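Local structure of Mypaa.01249.c (Mycobacterium paratuberculosis, 3RD5) at residues A41-T50 / Q63-Q72. The protein is probably an oxidoreductase of the short-chain dehydrogenase/reductase family, built on a Rossmann-type fold. Sequence-based numbering, arbitrary orientation. Where two conformers were deposited one is given.
Sequences ATVIMAVRDT and QVEVRELDLQ
Val43 N donates to Gln63 O at 2.9 Å and opens a parallel ladder of six backbone bonds between strands 42-47 and 63-68, all with N-H...O angles of 164° or more, ending with Leu69 N on Val47 O. That last bond departs from the rest, its donor standing 58° out of the carbonyl plane, where the strand pairing ends.

Arg67 can be followed outward across Ile44. From CB, CG stands anti to the carbonyl carbon (chi1 -62°), which starts an extended chain over the isoleucine: CG lies 4.0 Å from Ile44 CG2, and CD passes the same methyl at 3.8 Å. NE, also beside Ile44 CG2, makes a salt bridge to Glu65 OE2 (3.0 Å). At the tip, Ile44 CD1 sits over one guanidinium face, near CZ and NH1 and 3.8 Å from Arg67 NH2, while NH2 also donates to Glu65 OE1. This side-on, two-nitrogen grip fixes the guanidinium's rotation above the isoleucine.

Beyond the strands, Arg48 and Asp70 form a salt bridge of charges only: Arg48 NH1 is 2.8 Å from Asp70 OD1, but no N-H points at it, the oxygen lying well out of the guanidinium plane. The same OD1 accepts from Gln72 N, forming an Asx turn.

The pair belongs to a beta-alpha-beta unit with helix 50-57. Strand 63-68 is outermost; strand 42-47 pairs on its other edge with strand 18-22, the 3-2-1 half of a Rossmann sheet. Helix 27-38 packs on Val43, Met45 and Val64, helix 74-82 on Ala46, Arg67 and Leu69.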
loop_
_atom_site.group_PDB
_atom_site.type_symbol
_atom_site.label_atom_id
_atom_site.label_comp_id
_atom_site.label_asym_id
_atom_site.label_seq_id
_atom_site.Cartn_x
_atom_site.Cartn_y
_atom_site.Cartn_z
ATOM N N ALA A 41 -9.084 -5.794 16.075
ATOM C CA ALA A 41 -9.575 -5.396 14.745
ATOM C C ALA A 41 -10.289 -6.531 14.036
ATOM O O ALA A 41 -9.914 -7.702 14.162
ATOM C CB ALA A 41 -8.435 -4.942 13.827
ATOM N N THR A 42 -11.287 -6.182 13.228
ATOM C CA THR A 42 -11.832 -7.091 12.223
ATOM C C THR A 42 -10.983 -6.869 10.976
ATOM O O THR A 42 -11.089 -5.834 10.331
ATOM C CB THR A 42 -13.307 -6.807 11.939
ATOM O OG1 THR A 42 -14.079 -7.055 13.142
ATOM C CG2 THR A 42 -13.823 -7.699 10.828
ATOM N N VAL A 43 -10.132 -7.840 10.649
ATOM C CA VAL A 43 -9.192 -7.719 9.525
ATOM C C VAL A 43 -9.712 -8.494 8.326
ATOM O O VAL A 43 -10.161 -9.642 8.479
ATOM C CB VAL A 43 -7.787 -8.230 9.883
ATOM C CG1 VAL A 43 -6.839 -8.105 8.683
ATOM C CG2 VAL A 43 -7.211 -7.484 11.098
ATOM N N ILE A 44 -9.731 -7.851 7.171
ATOM C CA ILE A 44 -10.064 -8.491 5.894
ATOM C C ILE A 44 -8.774 -8.539 5.077
ATOM O O ILE A 44 -8.278 -7.483 4.641
ATOM C CB ILE A 44 -11.152 -7.718 5.152
ATOM C CG1 ILE A 44 -12.437 -7.672 5.981
ATOM C CG2 ILE A 44 -11.412 -8.337 3.770
ATOM C CD1 ILE A 44 -13.457 -6.646 5.473
ATOM N N MET A 45 -8.200 -9.738 4.941
ATOM C CA MET A 45 -6.997 -9.942 4.157
ATOM C C MET A 45 -7.413 -10.289 2.749
ATOM O O MET A 45 -8.117 -11.277 2.524
ATOM C CB MET A 45 -6.159 -11.084 4.727
ATOM C CG MET A 45 -5.003 -11.502 3.871
ATOM S SD MET A 45 -3.773 -10.235 3.855
ATOM C CE MET A 45 -4.025 -9.843 5.629
ATOM N N ALA A 46 -6.961 -9.492 1.792
ATOM C CA ALA A 46 -7.377 -9.593 0.390
ATOM C C ALA A 46 -6.192 -10.077 -0.427
ATOM O O ALA A 46 -5.202 -9.350 -0.581
ATOM C CB ALA A 46 -7.873 -8.227 -0.067
ATOM N N VAL A 47 -6.267 -11.333 -0.903
ATOM C CA VAL A 47 -5.129 -12.052 -1.475
ATOM C C VAL A 47 -5.520 -12.842 -2.708
ATOM O O VAL A 47 -6.682 -13.206 -2.872
ATOM C CB VAL A 47 -4.498 -13.008 -0.452
ATOM C CG1 VAL A 47 -3.960 -12.204 0.735
ATOM C CG2 VAL A 47 -5.475 -14.121 0.032
ATOM N N ARG A 48 -4.540 -13.134 -3.564
ATOM C CA ARG A 48 -4.764 -13.909 -4.783
ATOM C C ARG A 48 -5.017 -15.367 -4.454
ATOM O O ARG A 48 -5.944 -16.000 -5.002
ATOM C CB ARG A 48 -3.542 -13.795 -5.705
ATOM C CG ARG A 48 -3.692 -14.402 -7.117
ATOM C CD ARG A 48 -2.335 -14.400 -7.853
ATOM N NE ARG A 48 -2.430 -14.473 -9.316
ATOM C CZ ARG A 48 -2.181 -13.463 -10.155
ATOM N NH1 ARG A 48 -1.829 -12.264 -9.706
ATOM N NH2 ARG A 48 -2.298 -13.652 -11.462
ATOM N N ASP A 49 -4.184 -15.923 -3.573
ATOM C CA ASP A 49 -4.217 -17.354 -3.229
ATOM C C ASP A 49 -4.902 -17.491 -1.881
ATOM O O ASP A 49 -4.276 -17.409 -0.799
ATOM C CB ASP A 49 -2.801 -17.958 -3.190
ATOM C CG ASP A 49 -2.788 -19.460 -2.910
ATOM O OD1 ASP A 49 -3.796 -20.043 -2.422
ATOM O OD2 ASP A 49 -1.729 -20.091 -3.201
ATOM N N THR A 50 -6.207 -17.667 -1.948
ATOM C CA THR A 50 -7.030 -17.740 -0.738
ATOM C C THR A 50 -6.860 -19.038 0.044
ATOM O O THR A 50 -7.066 -19.055 1.257
ATOM C CB THR A 50 -8.517 -17.500 -1.032
ATOM O OG1 THR A 50 -8.986 -18.512 -1.941
ATOM C CG2 THR A 50 -8.785 -16.101 -1.611
ATOM N N GLN A 63 -9.705 -11.820 14.718
ATOM C CA GLN A 63 -10.554 -11.994 13.522
ATOM C C GLN A 63 -9.830 -11.595 12.235
ATOM O O GLN A 63 -9.750 -10.409 11.902
ATOM C CB GLN A 63 -11.837 -11.208 13.701
ATOM C CG GLN A 63 -12.681 -11.781 14.804
ATOM C CD GLN A 63 -13.995 -11.056 14.978
ATOM O OE1 GLN A 63 -14.139 -10.243 15.880
ATOM N NE2 GLN A 63 -14.969 -11.336 14.088
ATOM N N VAL A 64 -9.226 -12.575 11.537
ATOM C CA VAL A 64 -8.626 -12.324 10.212
ATOM C C VAL A 64 -9.395 -13.163 9.198
ATOM O O VAL A 64 -9.294 -14.401 9.204
ATOM C CB VAL A 64 -7.131 -12.676 10.158
ATOM C CG1 VAL A 64 -6.563 -12.323 8.789
ATOM C CG2 VAL A 64 -6.345 -11.949 11.251
ATOM N N GLU A 65 -10.192 -12.486 8.365
ATOM C CA GLU A 65 -10.961 -13.090 7.279
ATOM C C GLU A 65 -10.174 -13.007 5.991
ATOM O O GLU A 65 -9.538 -12.015 5.758
ATOM C CB GLU A 65 -12.323 -12.385 7.077
ATOM C CG GLU A 65 -13.175 -13.005 5.955
ATOM C CD GLU A 65 -14.394 -12.197 5.545
ATOM O OE1 GLU A 65 -14.682 -11.136 6.151
ATOM O OE2 GLU A 65 -15.078 -12.669 4.596
ATOM N N VAL A 66 -10.233 -14.041 5.167
ATOM C CA VAL A 66 -9.567 -14.044 3.861
ATOM C C VAL A 66 -10.599 -13.933 2.731
ATOM O O VAL A 66 -11.593 -14.688 2.690
ATOM C CB VAL A 66 -8.760 -15.321 3.723
ATOM C CG1 VAL A 66 -8.187 -15.474 2.327
ATOM C CG2 VAL A 66 -7.628 -15.305 4.746
ATOM N N ARG A 67 -10.344 -12.992 1.813
ATOM C CA ARG A 67 -11.169 -12.816 0.602
ATOM C C ARG A 67 -10.257 -12.754 -0.610
ATOM O O ARG A 67 -9.092 -12.353 -0.522
ATOM C CB ARG A 67 -12.007 -11.547 0.671
ATOM C CG ARG A 67 -13.000 -11.497 1.801
ATOM C CD ARG A 67 -13.930 -10.330 1.686
ATOM N NE ARG A 67 -14.725 -10.204 2.913
ATOM C CZ ARG A 67 -15.490 -9.163 3.218
ATOM N NH1 ARG A 67 -15.665 -8.169 2.370
ATOM N NH2 ARG A 67 -16.084 -9.125 4.405
ATOM N N GLU A 68 -10.811 -13.105 -1.759
ATOM C CA GLU A 68 -10.057 -13.119 -3.012
ATOM C C GLU A 68 -9.921 -11.741 -3.615
ATOM O O GLU A 68 -10.908 -11.000 -3.748
ATOM C CB GLU A 68 -10.740 -14.024 -4.045
ATOM C CG GLU A 68 -9.825 -14.443 -5.172
ATOM C CD GLU A 68 -10.521 -15.257 -6.228
ATOM O OE1 GLU A 68 -11.426 -16.042 -5.883
ATOM O OE2 GLU A 68 -10.149 -15.101 -7.415
ATOM N N LEU A 69 -8.687 -11.418 -3.983
ATOM C CA LEU A 69 -8.355 -10.193 -4.704
ATOM C C LEU A 69 -7.147 -10.498 -5.572
ATOM O O LEU A 69 -6.092 -10.898 -5.050
ATOM C CB LEU A 69 -8.042 -9.046 -3.755
ATOM C CG LEU A 69 -7.408 -7.785 -4.358
ATOM C CD1 LEU A 69 -8.424 -7.169 -5.328
ATOM C CD2 LEU A 69 -6.990 -6.812 -3.254
ATOM N N ASP A 70 -7.245 -10.219 -6.880
ATOM C CA ASP A 70 -6.118 -10.254 -7.783
ATOM C C ASP A 70 -5.833 -8.838 -8.275
ATOM O O ASP A 70 -6.541 -8.325 -9.152
ATOM C CB ASP A 70 -6.416 -11.164 -8.978
ATOM C CG ASP A 70 -5.252 -11.312 -9.921
ATOM O OD1 ASP A 70 -4.194 -10.706 -9.687
ATOM O OD2 ASP A 70 -5.413 -12.086 -10.941
ATOM N N LEU A 71 -4.838 -8.182 -7.691
ATOM C CA LEU A 71 -4.460 -6.826 -8.066
ATOM C C LEU A 71 -4.002 -6.687 -9.503
ATOM O O LEU A 71 -3.961 -5.582 -9.997
ATOM C CB LEU A 71 -3.377 -6.273 -7.135
ATOM C CG LEU A 71 -3.853 -5.923 -5.709
ATOM C CD1 LEU A 71 -2.603 -5.804 -4.808
ATOM C CD2 LEU A 71 -4.620 -4.562 -5.748
ATOM N N GLN A 72 -3.680 -7.796 -10.172
ATOM C CA GLN A 72 -3.330 -7.827 -11.601
ATOM C C GLN A 72 -4.516 -8.005 -12.525
ATOM O O GLN A 72 -4.334 -8.311 -13.713
ATOM C CB GLN A 72 -2.285 -8.921 -11.891
ATOM C CG GLN A 72 -1.021 -8.735 -11.053
ATOM C CD GLN A 72 0.151 -9.627 -11.456
ATOM O OE1 GLN A 72 0.229 -10.122 -12.592
ATOM N NE2 GLN A 72 1.128 -9.734 -10.561
HETATM O O HOH W 1 -9.613 -9.318 16.259
HETATM O O HOH W 2 -7.080 -15.145 -7.379
HETATM O O HOH W 3 -10.854 -17.847 -3.997
#